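Local coordinates for putative diflavin flavoprotein A 3 (PDB 6H0C) that probably passes electrons from NADH to oxygen, reducing it to water, the fragment here being its flavodiiron core of metallo-beta-lactamase-like and flavodoxin-like domains, at residues D47-T60 / D77-T91. Residues are numbered along the deposited sequence; the frame is centred on the assembly and turned at random.
Sequences DKIALFDPPGESFT and DYVILGHVNANRAHT
T91 packs tightly against P54 and P55: its hydroxyl donates to P55 O, 2.5 Å from OG1, placed there by a first torsion that sets OG1 opposite the carbonyl carbon (chi1 -55°), while its CG2 lies against P54 CB. D53 turns OD1 onto G82 N, 2.6 Å away, in a nearly straight bond to the syn lone pair; a water bridges the same oxygen to H83 O. Along the strands, CD1 of I80 sits over one face of the F52 ring, 3.6 Å from CZ, and F169 stacks on that ring. Strands 49-52 and 78-80 run parallel, paired through L51 N to Y78 O and I80 N to L51 O, and with helix 60-70 between them in sequence they form a beta-alpha-beta unit of the metallo-beta-lactamase-like domain. Beyond the strands, R88 bends at chi2 (-77°) and brings NH1 to P54 O, 3.0 Å away and above the carbonyl plane; its NH2, with H83 NE2 and N85 ND2, binds a citrate, probably from the crystallisation liquor, while H83 ND1 bonds D171. N87 OD1 takes E57 N at 2.7 Å, and D77 OD2 accepts from I49 N through its anti lone pair. Looser are the outer charged ends: the exposed E57 merely lays OE1 over the H90 ring, 3.9 Å from CG, and K48 NZ makes a long salt bridge to D77 OD1, at 3.8 Å.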
loop_
_atom_site.group_PDB
_atom_site.type_symbol
_atom_site.label_atom_id
_atom_site.label_comp_id
_atom_site.label_asym_id
_atom_site.label_seq_id
_atom_site.Cartn_x
_atom_site.Cartn_y
_atom_site.Cartn_z
ATOM N N ASP A 47 -15.420 7.825 25.836
ATOM C CA ASP A 47 -16.854 8.118 25.779
ATOM C C ASP A 47 -17.465 7.463 24.548
ATOM O O ASP A 47 -18.595 6.969 24.581
ATOM C CB ASP A 47 -17.116 9.620 25.757
ATOM C CG ASP A 47 -16.667 10.307 27.026
ATOM O OD1 ASP A 47 -16.484 9.619 28.056
ATOM O OD2 ASP A 47 -16.499 11.542 26.985
ATOM N N LYS A 48 -16.707 7.469 23.457
ATOM C CA LYS A 48 -17.076 6.700 22.287
ATOM C C LYS A 48 -16.002 5.662 22.016
ATOM O O LYS A 48 -14.874 5.789 22.486
ATOM C CB LYS A 48 -17.300 7.616 21.091
ATOM C CG LYS A 48 -18.556 8.442 21.271
ATOM C CD LYS A 48 -19.033 9.086 20.004
ATOM C CE LYS A 48 -20.422 9.628 20.221
ATOM N NZ LYS A 48 -21.291 8.548 20.764
ATOM N N ILE A 49 -16.370 4.618 21.283
ATOM C CA ILE A 49 -15.470 3.501 21.037
ATOM C C ILE A 49 -15.150 3.398 19.560
ATOM O O ILE A 49 -16.056 3.331 18.726
ATOM C CB ILE A 49 -16.077 2.177 21.523
ATOM C CG1 ILE A 49 -16.376 2.267 23.021
ATOM C CG2 ILE A 49 -15.149 1.015 21.200
ATOM C CD1 ILE A 49 -17.043 1.042 23.582
ATOM N N ALA A 50 -13.859 3.395 19.242
ATOM C CA ALA A 50 -13.411 3.324 17.850
ATOM C C ALA A 50 -12.452 2.168 17.662
ATOM O O ALA A 50 -11.568 1.941 18.493
ATOM C CB ALA A 50 -12.752 4.626 17.423
ATOM N N LEU A 51 -12.645 1.439 16.567
ATOM C CA LEU A 51 -11.757 0.352 16.183
ATOM C C LEU A 51 -11.047 0.708 14.880
ATOM O O LEU A 51 -11.707 0.975 13.869
ATOM C CB LEU A 51 -12.536 -0.958 16.014
ATOM C CG LEU A 51 -11.712 -2.144 15.504
ATOM C CD1 LEU A 51 -10.664 -2.544 16.528
ATOM C CD2 LEU A 51 -12.609 -3.321 15.164
ATOM N N PHE A 52 -9.711 0.723 14.909
ATOM C CA PHE A 52 -8.904 0.940 13.704
ATOM C C PHE A 52 -8.572 -0.362 12.975
ATOM O O PHE A 52 -8.009 -1.281 13.575
ATOM C CB PHE A 52 -7.574 1.622 14.040
ATOM C CG PHE A 52 -7.695 3.041 14.552
ATOM C CD1 PHE A 52 -7.356 4.114 13.734
ATOM C CD2 PHE A 52 -8.081 3.299 15.871
ATOM C CE1 PHE A 52 -7.420 5.421 14.210
ATOM C CE2 PHE A 52 -8.151 4.604 16.355
ATOM C CZ PHE A 52 -7.818 5.665 15.523
ATOM N N ASP A 53 -8.902 -0.429 11.687
ATOM C CA ASP A 53 -8.305 -1.417 10.788
ATOM C C ASP A 53 -8.406 -2.883 11.199
ATOM O O ASP A 53 -7.381 -3.513 11.499
ATOM C CB ASP A 53 -6.830 -1.091 10.603
ATOM C CG ASP A 53 -6.617 0.274 10.003
ATOM O OD1 ASP A 53 -7.252 0.556 8.965
ATOM O OD2 ASP A 53 -5.828 1.063 10.575
ATOM N N PRO A 54 -9.625 -3.440 11.195
ATOM C CA PRO A 54 -9.712 -4.900 11.288
ATOM C C PRO A 54 -8.785 -5.522 10.262
ATOM O O PRO A 54 -8.585 -4.942 9.195
ATOM C CB PRO A 54 -11.178 -5.201 10.961
ATOM C CG PRO A 54 -11.904 -3.926 11.246
ATOM C CD PRO A 54 -10.937 -2.804 10.989
ATOM N N PRO A 55 -8.211 -6.681 10.582
ATOM C CA PRO A 55 -7.279 -7.379 9.679
ATOM C C PRO A 55 -7.985 -8.019 8.471
ATOM O O PRO A 55 -9.214 -8.080 8.440
ATOM C CB PRO A 55 -6.662 -8.450 10.583
ATOM C CG PRO A 55 -7.772 -8.766 11.570
ATOM C CD PRO A 55 -8.517 -7.458 11.796
ATOM N N GLY A 56 -7.216 -8.493 7.497
ATOM C CA GLY A 56 -7.779 -9.102 6.304
ATOM C C GLY A 56 -8.245 -10.549 6.429
ATOM O O GLY A 56 -8.320 -11.097 7.530
ATOM N N GLU A 57 -8.531 -11.162 5.279
ATOM C CA GLU A 57 -9.196 -12.470 5.195
ATOM C C GLU A 57 -8.516 -13.595 5.963
ATOM O O GLU A 57 -9.197 -14.460 6.513
ATOM C CB GLU A 57 -9.329 -12.919 3.734
ATOM C CG GLU A 57 -9.881 -11.880 2.777
ATOM C CD GLU A 57 -10.271 -12.478 1.427
ATOM O OE1 GLU A 57 -10.985 -13.507 1.424
ATOM O OE2 GLU A 57 -9.862 -11.918 0.378
ATOM N N SER A 58 -7.184 -13.610 5.977
ATOM C CA SER A 58 -6.446 -14.666 6.677
ATOM C C SER A 58 -6.730 -14.648 8.168
ATOM O O SER A 58 -6.491 -15.635 8.853
ATOM C CB SER A 58 -4.936 -14.521 6.471
ATOM O OG SER A 58 -4.611 -14.416 5.106
ATOM N N PHE A 59 -7.225 -13.515 8.666
ATOM C CA PHE A 59 -7.296 -13.278 10.103
ATOM C C PHE A 59 -8.710 -13.055 10.606
ATOM O O PHE A 59 -8.936 -12.979 11.821
ATOM C CB PHE A 59 -6.448 -12.066 10.487
ATOM C CG PHE A 59 -4.982 -12.244 10.229
ATOM C CD1 PHE A 59 -4.248 -13.174 10.944
ATOM C CD2 PHE A 59 -4.332 -11.462 9.286
ATOM C CE1 PHE A 59 -2.899 -13.329 10.719
ATOM C CE2 PHE A 59 -2.986 -11.607 9.056
ATOM C CZ PHE A 59 -2.267 -12.543 9.771
ATOM N N THR A 60 -9.650 -12.945 9.674
ATOM C CA THR A 60 -11.022 -12.567 9.995
ATOM C C THR A 60 -11.595 -13.285 11.224
ATOM O O THR A 60 -12.035 -12.638 12.172
ATOM C CB THR A 60 -11.958 -12.827 8.802
ATOM O OG1 THR A 60 -11.499 -12.091 7.656
ATOM C CG2 THR A 60 -13.388 -12.409 9.153
ATOM N N ASP A 77 -18.821 2.281 18.318
ATOM C CA ASP A 77 -19.307 3.494 17.667
ATOM C C ASP A 77 -18.708 3.706 16.282
ATOM O O ASP A 77 -19.411 4.130 15.355
ATOM C CB ASP A 77 -19.013 4.723 18.527
ATOM C CG ASP A 77 -19.791 4.722 19.824
ATOM O OD1 ASP A 77 -21.028 4.866 19.767
ATOM O OD2 ASP A 77 -19.169 4.587 20.898
ATOM N N TYR A 78 -17.409 3.431 16.144
ATOM C CA TYR A 78 -16.703 3.750 14.906
ATOM C C TYR A 78 -15.784 2.651 14.437
ATOM O O TYR A 78 -15.120 1.992 15.249
ATOM C CB TYR A 78 -15.882 5.031 15.062
ATOM C CG TYR A 78 -16.716 6.244 15.394
ATOM C CD1 TYR A 78 -17.528 6.841 14.429
ATOM C CD2 TYR A 78 -16.690 6.796 16.669
ATOM C CE1 TYR A 78 -18.293 7.948 14.730
ATOM C CE2 TYR A 78 -17.451 7.902 16.977
ATOM C CZ TYR A 78 -18.249 8.474 16.003
ATOM O OH TYR A 78 -19.003 9.581 16.310
ATOM N N VAL A 79 -15.743 2.466 13.120
ATOM C CA VAL A 79 -14.682 1.681 12.510
ATOM C C VAL A 79 -13.865 2.593 11.587
ATOM O O VAL A 79 -14.363 3.105 10.577
ATOM C CB VAL A 79 -15.228 0.456 11.752
ATOM C CG1 VAL A 79 -14.073 -0.316 11.119
ATOM C CG2 VAL A 79 -15.986 -0.443 12.706
ATOM N N ILE A 80 -12.607 2.808 11.965
ATOM C CA ILE A 80 -11.736 3.724 11.254
ATOM C C ILE A 80 -10.806 2.935 10.337
ATOM O O ILE A 80 -10.128 2.001 10.784
ATOM C CB ILE A 80 -10.924 4.590 12.245
ATOM C CG1 ILE A 80 -11.867 5.341 13.180
ATOM C CG2 ILE A 80 -10.032 5.573 11.504
ATOM C CD1 ILE A 80 -11.145 6.232 14.177
ATOM N N LEU A 81 -10.788 3.293 9.053
ATOM C CA LEU A 81 -9.977 2.562 8.079
ATOM C C LEU A 81 -8.798 3.404 7.615
ATOM O O LEU A 81 -8.990 4.499 7.073
ATOM C CB LEU A 81 -10.820 2.143 6.868
ATOM C CG LEU A 81 -12.070 1.333 7.174
ATOM C CD1 LEU A 81 -12.904 1.131 5.923
ATOM C CD2 LEU A 81 -11.666 0.004 7.775
ATOM N N GLY A 82 -7.583 2.894 7.825
ATOM C CA GLY A 82 -6.374 3.562 7.355
ATOM C C GLY A 82 -6.140 3.328 5.866
ATOM O O GLY A 82 -5.384 4.060 5.220
ATOM N N HIS A 83 -6.785 2.290 5.334
ATOM C CA HIS A 83 -6.742 1.968 3.909
ATOM C C HIS A 83 -7.794 0.907 3.640
ATOM O O HIS A 83 -8.306 0.294 4.578
ATOM C CB HIS A 83 -5.359 1.481 3.473
ATOM C CG HIS A 83 -5.049 0.082 3.901
ATOM N ND1 HIS A 83 -4.660 -0.235 5.185
ATOM C CD2 HIS A 83 -5.070 -1.087 3.215
ATOM C CE1 HIS A 83 -4.457 -1.538 5.273
ATOM N NE2 HIS A 83 -4.702 -2.079 4.091
ATOM N N VAL A 84 -8.119 0.693 2.369
ATOM C CA VAL A 84 -9.219 -0.193 2.005
ATOM C C VAL A 84 -8.880 -1.031 0.784
ATOM O O VAL A 84 -8.251 -0.548 -0.157
ATOM C CB VAL A 84 -10.515 0.612 1.717
ATOM C CG1 VAL A 84 -11.571 -0.259 1.078
ATOM C CG2 VAL A 84 -11.051 1.225 2.988
ATOM N N ASN A 85 -9.301 -2.293 0.818
ATOM C CA ASN A 85 -9.292 -3.161 -0.352
ATOM C C ASN A 85 -10.244 -4.339 -0.134
ATOM O O ASN A 85 -10.830 -4.476 0.941
ATOM C CB ASN A 85 -7.875 -3.652 -0.669
ATOM C CG ASN A 85 -7.194 -4.299 0.519
ATOM O OD1 ASN A 85 -7.698 -5.271 1.092
ATOM N ND2 ASN A 85 -6.023 -3.777 0.883
ATOM N N ALA A 86 -10.394 -5.186 -1.150
ATOM C CA ALA A 86 -11.354 -6.291 -1.103
ATOM C C ALA A 86 -11.063 -7.262 0.030
ATOM O O ALA A 86 -11.973 -7.825 0.636
ATOM C CB ALA A 86 -11.361 -7.035 -2.438
ATOM N N ASN A 87 -9.780 -7.450 0.305
ATOM C CA ASN A 87 -9.339 -8.360 1.348
ATOM C C ASN A 87 -9.811 -7.869 2.725
ATOM O O ASN A 87 -10.443 -8.608 3.479
ATOM C CB ASN A 87 -7.808 -8.502 1.289
ATOM C CG ASN A 87 -7.291 -9.688 2.089
ATOM O OD1 ASN A 87 -7.347 -9.696 3.319
ATOM N ND2 ASN A 87 -6.759 -10.686 1.391
ATOM N N ARG A 88 -9.515 -6.610 3.039
ATOM C CA ARG A 88 -9.995 -6.001 4.272
ATOM C C ARG A 88 -11.528 -5.915 4.295
ATOM O O ARG A 88 -12.160 -6.059 5.346
ATOM C CB ARG A 88 -9.396 -4.599 4.448
ATOM C CG ARG A 88 -7.873 -4.550 4.586
ATOM C CD ARG A 88 -7.400 -4.970 5.964
ATOM N NE ARG A 88 -5.938 -5.010 6.040
ATOM C CZ ARG A 88 -5.238 -4.689 7.125
ATOM N NH1 ARG A 88 -5.862 -4.300 8.234
ATOM N NH2 ARG A 88 -3.913 -4.752 7.100
ATOM N N ALA A 89 -12.122 -5.655 3.135
ATOM C CA ALA A 89 -13.573 -5.489 3.056
ATOM C C ALA A 89 -14.285 -6.773 3.469
ATOM O O ALA A 89 -15.395 -6.734 4.008
ATOM C CB ALA A 89 -13.988 -5.076 1.657
ATOM N N HIS A 90 -13.629 -7.904 3.235
ATOM C CA HIS A 90 -14.178 -9.201 3.611
ATOM C C HIS A 90 -14.442 -9.284 5.119
ATOM O O HIS A 90 -15.533 -9.672 5.549
ATOM C CB HIS A 90 -13.225 -10.306 3.176
ATOM C CG HIS A 90 -13.698 -11.678 3.525
ATOM N ND1 HIS A 90 -13.330 -12.316 4.691
ATOM C CD2 HIS A 90 -14.512 -12.535 2.865
ATOM C CE1 HIS A 90 -13.890 -13.510 4.727
ATOM N NE2 HIS A 90 -14.620 -13.664 3.637
ATOM N N THR A 91 -13.439 -8.912 5.915
ATOM C CA THR A 91 -13.579 -8.857 7.367
ATOM C C THR A 91 -14.630 -7.843 7.791
ATOM O O THR A 91 -15.400 -8.078 8.731
ATOM C CB THR A 91 -12.253 -8.487 8.045
ATOM O OG1 THR A 91 -11.232 -9.402 7.631
ATOM C CG2 THR A 91 -12.403 -8.524 9.563
HETATM O O HOH W 1 -7.805 -1.386 6.859
HETATM O O HOH W 2 -5.361 -11.235 5.365
#